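Local coordinates for envelope polyprotein (PDB 5FXU) that forms the Gn ectodomain of the Puumala virus envelope, part of the antigenic hantaviral surface, and probably acts with its partner glycoprotein in assembly of the viral spike, at residues Leu5-Pro10 against Gly18-Ser23; Val187-Arg192 against Ile349-Glu354; Gly22-Pro27 against Gln147-Asn152. All blocks are in the same frame, centred on the assembly; numbering follows the deposited sequence.

Contact 1 of 3, residues Leu5-Pro10 against Gly18-Ser23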
loop_
_atom_site.group_PDB
_atom_site.type_symbol
_atom_site.label_atom_id
_atom_site.label_comp_id
_atom_site.label_asym_id
_atom_site.label_seq_id
_atom_site.Cartn_x
_atom_site.Cartn_y
_atom_site.Cartn_z
ATOM N N LEU A 5 -2.582 14.734 8.996
ATOM C CA LEU A 5 -2.717 14.217 7.654
ATOM C C LEU A 5 -2.991 15.391 6.718
ATOM O O LEU A 5 -4.052 15.997 6.745
ATOM C CB LEU A 5 -3.810 13.156 7.597
ATOM C CG LEU A 5 -3.770 12.157 6.429
ATOM C CD1 LEU A 5 -4.675 10.978 6.733
ATOM C CD2 LEU A 5 -4.192 12.813 5.124
ATOM N N LYS A 6 -1.994 15.727 5.915
ATOM C CA LYS A 6 -2.046 16.883 5.058
ATOM C C LYS A 6 -2.569 16.491 3.671
ATOM O O LYS A 6 -2.203 15.475 3.113
ATOM C CB LYS A 6 -0.666 17.554 5.084
ATOM C CG LYS A 6 -0.593 18.958 4.492
ATOM C CD LYS A 6 0.780 19.616 4.687
ATOM C CE LYS A 6 1.187 19.719 6.166
ATOM N NZ LYS A 6 2.168 20.827 6.399
ATOM N N ILE A 7 -3.514 17.273 3.172
ATOM C CA ILE A 7 -4.012 17.128 1.810
ATOM C C ILE A 7 -3.624 18.417 1.084
ATOM O O ILE A 7 -3.949 19.510 1.521
ATOM C CB ILE A 7 -5.537 16.893 1.795
ATOM C CG1 ILE A 7 -5.897 15.582 2.496
ATOM C CG2 ILE A 7 -6.112 16.912 0.383
ATOM C CD1 ILE A 7 -5.465 14.330 1.770
ATOM N N GLU A 8 -2.900 18.261 -0.011
ATOM C CA GLU A 8 -2.571 19.349 -0.881
ATOM C C GLU A 8 -3.694 19.484 -1.924
ATOM O O GLU A 8 -3.906 18.600 -2.746
ATOM C CB GLU A 8 -1.222 19.125 -1.540
ATOM C CG GLU A 8 -0.771 20.308 -2.395
ATOM C CD GLU A 8 0.602 20.137 -3.036
ATOM O OE1 GLU A 8 1.026 18.976 -3.295
ATOM O OE2 GLU A 8 1.244 21.191 -3.314
ATOM N N CYS A 9 -4.390 20.618 -1.881
ATOM C CA CYS A 9 -5.523 20.917 -2.773
ATOM C C CYS A 9 -5.113 21.692 -4.031
ATOM O O CYS A 9 -4.513 22.755 -3.919
ATOM C CB CYS A 9 -6.551 21.741 -1.987
ATOM S SG CYS A 9 -7.347 20.748 -0.713
ATOM N N PRO A 10 -5.469 21.192 -5.230
ATOM C CA PRO A 10 -5.227 22.001 -6.443
ATOM C C PRO A 10 -6.115 23.235 -6.553
ATOM O O PRO A 10 -7.125 23.291 -5.859
ATOM C CB PRO A 10 -5.556 21.028 -7.583
ATOM C CG PRO A 10 -5.613 19.674 -6.956
ATOM C CD PRO A 10 -6.132 19.925 -5.578
ATOM N N GLY A 18 -9.717 13.047 -11.064
ATOM C CA GLY A 18 -8.592 13.035 -10.138
ATOM C C GLY A 18 -9.038 12.810 -8.708
ATOM O O GLY A 18 -10.172 13.089 -8.341
ATOM N N LEU A 19 -8.141 12.285 -7.898
ATOM C CA LEU A 19 -8.395 12.120 -6.485
ATOM C C LEU A 19 -7.288 12.801 -5.715
ATOM O O LEU A 19 -6.153 12.856 -6.199
ATOM C CB LEU A 19 -8.418 10.640 -6.134
ATOM C CG LEU A 19 -9.425 9.743 -6.843
ATOM C CD1 LEU A 19 -9.140 8.306 -6.492
ATOM C CD2 LEU A 19 -10.830 10.086 -6.418
ATOM N N VAL A 20 -7.597 13.294 -4.516
ATOM C CA VAL A 20 -6.562 13.694 -3.568
ATOM C C VAL A 20 -6.199 12.490 -2.700
ATOM O O VAL A 20 -7.015 11.638 -2.462
ATOM C CB VAL A 20 -6.945 14.898 -2.654
ATOM C CG1 VAL A 20 -6.930 16.189 -3.442
ATOM C CG2 VAL A 20 -8.287 14.722 -1.962
ATOM N N ILE A 21 -4.963 12.451 -2.231
ATOM C CA ILE A 21 -4.494 11.425 -1.314
ATOM C C ILE A 21 -3.579 12.035 -0.286
ATOM O O ILE A 21 -2.777 12.905 -0.606
ATOM C CB ILE A 21 -3.751 10.292 -2.047
ATOM C CG1 ILE A 21 -3.278 9.212 -1.050
ATOM C CG2 ILE A 21 -2.606 10.828 -2.913
ATOM C CD1 ILE A 21 -2.851 7.931 -1.722
ATOM N N GLY A 22 -3.691 11.566 0.941
ATOM C CA GLY A 22 -2.709 11.875 1.988
ATOM C C GLY A 22 -2.511 10.676 2.908
ATOM O O GLY A 22 -3.283 9.724 2.880
ATOM N N SER A 23 -1.477 10.712 3.737
ATOM C CA SER A 23 -1.225 9.590 4.642
ATOM C C SER A 23 -0.375 10.020 5.783
ATOM O O SER A 23 0.408 10.924 5.638
ATOM C CB SER A 23 -0.604 8.371 3.907
ATOM O OG SER A 23 0.674 8.649 3.343
HETATM O O HOH W 1 0.507 14.293 6.046
HETATM O O HOH W 2 -0.178 13.309 3.412
HETATM O O HOH W 3 -3.201 15.700 -1.135
#
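Leu5 and Ile7 rest their methyl ends on the backbone of Gly22, where two strands of different β-sheets in the Gn head come together. Residues 3-9 are an outermost strand of a four-stranded mixed sheet; after a short connection without helix or strand, the chain returns as strand 19-30. The two short segments run nearly antiparallel, at 156°, but their axes approach no closer than 5.7 Å, and water rather than direct backbone bonding bridges them. On the tight side, methyl groups press on the main chain. Ile7 CD1, turned in by chi2 of -69°, lies 3.4 Å from Gly22 N, and Leu5 CD2 comes to 3.5 Å from Gly22 C. Glycine suits this place because, with no side chain of its own, it lets both branched residues close onto the main chain. Further along, Ile7 and Val20 cross at about a right angle, Ile7 CG2 sitting 3.7 Å from Val20 CB, and Val20 is also covered by Ile131. The other side is looser and wetter. One water takes the N-H of Ser23 and can donate to Lys6 O; a second takes the N-H of Lys6, its reach to Ser23 O being weak. The long side chain of Lys6 leads off from the contact; the Glu8 carboxylate is hydrogen-bonded to the hydroxyls of Ser236 and Thr156 and to Leu163 N. A third water spans the strands beside Ile7: it accepts from Glu8 N at 2.8 Å and lies 2.9 Å from Ile21 O.

Contact 2 of 3, residues Val187-Arg192 against Ile349-Glu354; sequences VTVMVR and IPLPGE
Leu351 carries CG anti to its carbonyl carbon (chi1 -68°) and CD1 extended beyond it (chi2 172°); this methyl meets CG2 of Val189, the valine branch that lies between its own backbone N and carbonyl carbon. The two side chains cross at about a right angle, and at 3.3 Å Leu351 CD1 and Val189 CG2 are closer than ordinary van der Waals contact. Ile349 has CG1 in the corresponding position between N and carbonyl carbon, and its CG1 packs 3.7 Å from Val191 CG2. These residues belong to an antiparallel strand pair joining strand 185-197 to the final strand, 340-354, although the chain between the segments is 156 residues long. Val187 pairs with Leu351 and Val189 with Ile349 as hydrogen-bonded pairs, each closed by two bonds; the shortest, Leu351 N to Val187 O, measures 2.8 Å and is nearly straight, at 172°. Between them Thr188 and Pro350 form the non-hydrogen-bonded pair, where a proline, which has no N-H, does not interrupt the bonding between the strands; its CA-H points at Val187 O instead. Thr188 and Pro350 occupy one face of the sheet. The branched aliphatic residues occupy the other, where Val234 touches both Val189 and Leu351, and Tyr249 of helix 249-260 covers Leu351. Beta-branched residues suit such extended, buried backbone. The main-chain N-H and C=O groups of the hydrogen-bonded pairs thus satisfy one another, and the apolar face adds mainly van der Waals contact.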
loop_
_atom_site.group_PDB
_atom_site.type_symbol
_atom_site.label_atom_id
_atom_site.label_comp_id
_atom_site.label_asym_id
_atom_site.label_seq_id
_atom_site.Cartn_x
_atom_site.Cartn_y
_atom_site.Cartn_z
ATOM N N VAL A 187 11.290 15.651 -12.396
ATOM C CA VAL A 187 11.059 15.757 -10.961
ATOM C C VAL A 187 10.650 14.400 -10.387
ATOM O O VAL A 187 9.860 13.661 -10.970
ATOM C CB VAL A 187 9.979 16.826 -10.663
ATOM C CG1 VAL A 187 9.730 16.927 -9.177
ATOM C CG2 VAL A 187 10.436 18.188 -11.179
ATOM N N THR A 188 11.193 14.078 -9.233
ATOM C CA THR A 188 10.885 12.834 -8.532
ATOM C C THR A 188 9.654 12.997 -7.643
ATOM O O THR A 188 9.655 13.868 -6.795
ATOM C CB THR A 188 12.103 12.402 -7.730
ATOM O OG1 THR A 188 13.107 11.985 -8.660
ATOM C CG2 THR A 188 11.793 11.276 -6.821
ATOM N N VAL A 189 8.623 12.172 -7.855
ATOM C CA VAL A 189 7.368 12.281 -7.103
ATOM C C VAL A 189 7.043 10.988 -6.351
ATOM O O VAL A 189 7.445 9.897 -6.747
ATOM C CB VAL A 189 6.142 12.672 -7.974
ATOM C CG1 VAL A 189 6.401 13.978 -8.691
ATOM C CG2 VAL A 189 5.799 11.610 -8.996
ATOM N N MET A 190 6.273 11.140 -5.290
ATOM C CA MET A 190 5.780 10.025 -4.505
ATOM C C MET A 190 4.684 9.278 -5.249
ATOM O O MET A 190 3.851 9.877 -5.928
ATOM C CB MET A 190 5.260 10.513 -3.159
ATOM C CG MET A 190 4.762 9.397 -2.248
ATOM S SD MET A 190 4.308 9.891 -0.545
ATOM C CE MET A 190 5.936 10.094 0.153
ATOM N N VAL A 191 4.701 7.957 -5.107
ATOM C CA VAL A 191 3.645 7.099 -5.598
ATOM C C VAL A 191 3.205 6.224 -4.448
ATOM O O VAL A 191 4.053 5.669 -3.745
ATOM C CB VAL A 191 4.096 6.225 -6.777
ATOM C CG1 VAL A 191 2.919 5.461 -7.359
ATOM C CG2 VAL A 191 4.592 7.094 -7.902
ATOM N N ARG A 192 1.893 6.141 -4.252
ATOM C CA ARG A 192 1.275 5.246 -3.261
ATOM C C ARG A 192 0.309 4.289 -3.933
ATOM O O ARG A 192 -0.558 4.724 -4.667
ATOM C CB ARG A 192 0.537 6.040 -2.178
ATOM C CG ARG A 192 1.478 6.650 -1.171
ATOM C CD ARG A 192 1.044 7.863 -0.382
ATOM N NE ARG A 192 0.916 9.140 -1.075
ATOM C CZ ARG A 192 0.722 10.300 -0.464
ATOM N NH1 ARG A 192 0.657 10.372 0.865
ATOM N NH2 ARG A 192 0.613 11.400 -1.191
ATOM N N ILE A 349 9.133 7.896 -8.172
ATOM C CA ILE A 349 9.512 7.758 -9.574
ATOM C C ILE A 349 9.804 9.128 -10.189
ATOM O O ILE A 349 9.161 10.137 -9.825
ATOM C CB ILE A 349 8.443 7.011 -10.411
ATOM C CG1 ILE A 349 7.134 7.808 -10.520
ATOM C CG2 ILE A 349 8.195 5.631 -9.820
ATOM C CD1 ILE A 349 6.133 7.240 -11.506
ATOM N N PRO A 350 10.773 9.176 -11.124
ATOM C CA PRO A 350 11.029 10.406 -11.860
ATOM C C PRO A 350 9.975 10.634 -12.941
ATOM O O PRO A 350 9.649 9.708 -13.673
ATOM C CB PRO A 350 12.399 10.151 -12.473
ATOM C CG PRO A 350 12.454 8.675 -12.682
ATOM C CD PRO A 350 11.677 8.087 -11.543
ATOM N N LEU A 351 9.428 11.842 -13.015
ATOM C CA LEU A 351 8.504 12.206 -14.083
ATOM C C LEU A 351 9.068 13.320 -14.951
ATOM O O LEU A 351 9.609 14.291 -14.434
ATOM C CB LEU A 351 7.171 12.697 -13.528
ATOM C CG LEU A 351 6.277 11.692 -12.815
ATOM C CD1 LEU A 351 5.067 12.306 -12.128
ATOM C CD2 LEU A 351 5.811 10.631 -13.782
ATOM N N PRO A 352 8.912 13.192 -16.276
ATOM C CA PRO A 352 9.236 14.287 -17.165
ATOM C C PRO A 352 8.091 15.295 -17.199
ATOM O O PRO A 352 6.920 14.914 -17.121
ATOM C CB PRO A 352 9.396 13.591 -18.508
ATOM C CG PRO A 352 8.429 12.471 -18.453
ATOM C CD PRO A 352 8.367 12.042 -17.014
ATOM N N GLY A 353 8.438 16.574 -17.293
ATOM C CA GLY A 353 7.451 17.660 -17.335
ATOM C C GLY A 353 8.092 19.035 -17.369
ATOM O O GLY A 353 9.181 19.194 -17.916
ATOM N N GLU A 354 7.428 20.017 -16.756
ATOM C CA GLU A 354 7.886 21.405 -16.754
ATOM C C GLU A 354 7.785 22.022 -15.352
ATOM O O GLU A 354 6.738 21.974 -14.725
ATOM C CB GLU A 354 7.081 22.214 -17.756
ATOM C CG GLU A 354 7.170 21.711 -19.202
ATOM C CD GLU A 354 6.956 22.799 -20.247
ATOM O OE1 GLU A 354 7.768 23.743 -20.236
ATOM O OE2 GLU A 354 6.021 22.709 -21.097
#

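Contact 3 of 3, residues Gly22-Pro27 against Gln147-Asn152; sequences GSVELP and QRIQVN
Val24 and Ile149 slide past each other in opposite directions, CG1 of the valine meeting CG2 of the isoleucine at 3.9 Å. Val24 places CG1 between its backbone N and carbonyl carbon (chi1 62°), which aims that methyl at the opposing strand. Ile149 serves two partners with its two branches: CG2, anti to the backbone N, takes Val24, whereas the longer arm, CG1 to CD1, runs to Leu26. There the two side chains cross at about a right angle, Ile149 CD1 lying 3.8 Å from Leu26 CD1 and 4.2 Å from Leu26 CD2. The spacing is consistent with two sheets packed face to face, as in a β-sandwich: strand 19-30 on one side and strand 147-155 of the four-stranded sheet on the other. The CA atoms of Val24 and Ile149 are 8.7 Å apart, so side chains alone bridge the gap, and branched aliphatics fill it. Leu5 touches both Val24 and Ile149, and Leu144 adds to the cover of Leu26. At the outer end, where Pro27 is exposed, the partner is a polar residue, although the touch is only van der Waals. Gln147 is bent at chi2 (-69°), and its side chain crosses that of Pro27 at about a right angle, with Gln147 NE2 4.0 Å from Pro27 CG.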
loop_
_atom_site.group_PDB
_atom_site.type_symbol
_atom_site.label_atom_id
_atom_site.label_comp_id
_atom_site.label_asym_id
_atom_site.label_seq_id
_atom_site.Cartn_x
_atom_site.Cartn_y
_atom_site.Cartn_z
ATOM N N GLY A 22 -3.691 11.566 0.941
ATOM C CA GLY A 22 -2.709 11.875 1.988
ATOM C C GLY A 22 -2.511 10.676 2.908
ATOM O O GLY A 22 -3.283 9.724 2.880
ATOM N N SER A 23 -1.477 10.712 3.737
ATOM C CA SER A 23 -1.225 9.590 4.642
ATOM C C SER A 23 -0.375 10.020 5.783
ATOM O O SER A 23 0.408 10.924 5.638
ATOM C CB SER A 23 -0.604 8.371 3.907
ATOM O OG SER A 23 0.674 8.649 3.343
ATOM N N VAL A 24 -0.539 9.375 6.923
ATOM C CA VAL A 24 0.303 9.655 8.078
ATOM C C VAL A 24 0.583 8.360 8.863
ATOM O O VAL A 24 -0.302 7.550 9.012
ATOM C CB VAL A 24 -0.335 10.731 8.984
ATOM C CG1 VAL A 24 -1.674 10.288 9.563
ATOM C CG2 VAL A 24 0.623 11.115 10.111
ATOM N N GLU A 25 1.817 8.193 9.331
ATOM C CA GLU A 25 2.180 7.096 10.220
ATOM C C GLU A 25 2.050 7.545 11.668
ATOM O O GLU A 25 2.660 8.517 12.070
ATOM C CB GLU A 25 3.592 6.604 9.956
ATOM C CG GLU A 25 3.882 5.344 10.766
ATOM C CD GLU A 25 5.177 4.668 10.414
ATOM O OE1 GLU A 25 6.150 5.363 10.095
ATOM O OE2 GLU A 25 5.231 3.433 10.499
ATOM N N LEU A 26 1.258 6.822 12.446
ATOM C CA LEU A 26 1.009 7.139 13.853
ATOM C C LEU A 26 2.010 6.477 14.796
ATOM O O LEU A 26 2.788 5.619 14.376
ATOM C CB LEU A 26 -0.410 6.700 14.219
ATOM C CG LEU A 26 -1.495 7.321 13.321
ATOM C CD1 LEU A 26 -2.879 6.822 13.719
ATOM C CD2 LEU A 26 -1.451 8.850 13.359
ATOM N N PRO A 27 1.999 6.872 16.079
ATOM C CA PRO A 27 2.871 6.224 17.054
ATOM C C PRO A 27 2.515 4.752 17.345
ATOM O O PRO A 27 1.399 4.304 17.031
ATOM C CB PRO A 27 2.678 7.064 18.326
ATOM C CG PRO A 27 2.199 8.383 17.844
ATOM C CD PRO A 27 1.399 8.102 16.615
ATOM N N GLN A 147 -5.846 7.586 19.313
ATOM C CA GLN A 147 -5.175 8.681 18.614
ATOM C C GLN A 147 -6.173 9.495 17.812
ATOM O O GLN A 147 -7.090 8.956 17.210
ATOM C CB GLN A 147 -4.056 8.151 17.704
ATOM C CG GLN A 147 -2.679 8.125 18.351
ATOM C CD GLN A 147 -2.089 9.503 18.614
ATOM O OE1 GLN A 147 -2.390 10.466 17.912
ATOM N NE2 GLN A 147 -1.223 9.592 19.625
ATOM N N ARG A 148 -5.975 10.802 17.824
ATOM C CA ARG A 148 -6.762 11.718 17.028
ATOM C C ARG A 148 -5.876 12.151 15.849
ATOM O O ARG A 148 -4.663 12.347 16.007
ATOM C CB ARG A 148 -7.187 12.942 17.858
ATOM C CG ARG A 148 -8.284 12.758 18.939
ATOM C CD ARG A 148 -9.530 13.588 18.580
ATOM N NE ARG A 148 -10.297 14.049 19.756
ATOM C CZ ARG A 148 -11.267 13.363 20.374
ATOM N NH1 ARG A 148 -11.636 12.150 19.963
ATOM N NH2 ARG A 148 -11.882 13.898 21.428
ATOM N N ILE A 149 -6.488 12.288 14.675
ATOM C CA ILE A 149 -5.783 12.699 13.484
ATOM C C ILE A 149 -6.477 13.918 12.918
ATOM O O ILE A 149 -7.651 13.889 12.568
ATOM C CB ILE A 149 -5.742 11.587 12.417
ATOM C CG1 ILE A 149 -5.393 10.235 13.056
ATOM C CG2 ILE A 149 -4.755 11.951 11.311
ATOM C CD1 ILE A 149 -5.444 9.066 12.101
ATOM N N GLN A 150 -5.700 14.981 12.803
ATOM C CA GLN A 150 -6.122 16.226 12.205
ATOM C C GLN A 150 -5.840 16.171 10.699
ATOM O O GLN A 150 -4.686 16.137 10.273
ATOM C CB GLN A 150 -5.338 17.364 12.870
ATOM C CG GLN A 150 -5.476 18.755 12.259
ATOM C CD GLN A 150 -6.758 19.460 12.607
ATOM O OE1 GLN A 150 -7.587 18.953 13.353
ATOM N NE2 GLN A 150 -6.909 20.665 12.093
ATOM N N VAL A 151 -6.903 16.147 9.906
ATOM C CA VAL A 151 -6.788 16.258 8.464
ATOM C C VAL A 151 -6.825 17.732 8.140
ATOM O O VAL A 151 -7.762 18.405 8.537
ATOM C CB VAL A 151 -7.924 15.532 7.726
ATOM C CG1 VAL A 151 -7.684 15.570 6.219
ATOM C CG2 VAL A 151 -8.033 14.077 8.174
ATOM N N ASN A 152 -5.811 18.230 7.440
ATOM C CA ASN A 152 -5.722 19.630 7.033
ATOM C C ASN A 152 -5.685 19.713 5.526
ATOM O O ASN A 152 -4.770 19.175 4.886
ATOM C CB ASN A 152 -4.479 20.306 7.595
ATOM C CG ASN A 152 -4.555 20.503 9.098
ATOM O OD1 ASN A 152 -5.574 20.941 9.636
ATOM N ND2 ASN A 152 -3.462 20.196 9.788
#

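Contacts 1 and 3 have centres about 13 Å apart and share Gly22 and Ser23, so strand 19-30 meets strand 3-9 first and strand 147-155 further along. Those two partners are themselves neighbours in one sheet, joined by backbone pairs such as Leu5 N to Gln150 O at 2.8 Å. Contact 2 lies farther off, its centre about 16 Å from that of contact 1 and 24 Å from that of contact 3. It is linked to both through Arg192, whose NH1 is 3.0 Å from Ser23 OG, a probable hydrogen bond. Contact 3 approaches a glycan attached to the protein, the side chain of Pro27 being about 7 Å from an N-acetylglucosamine.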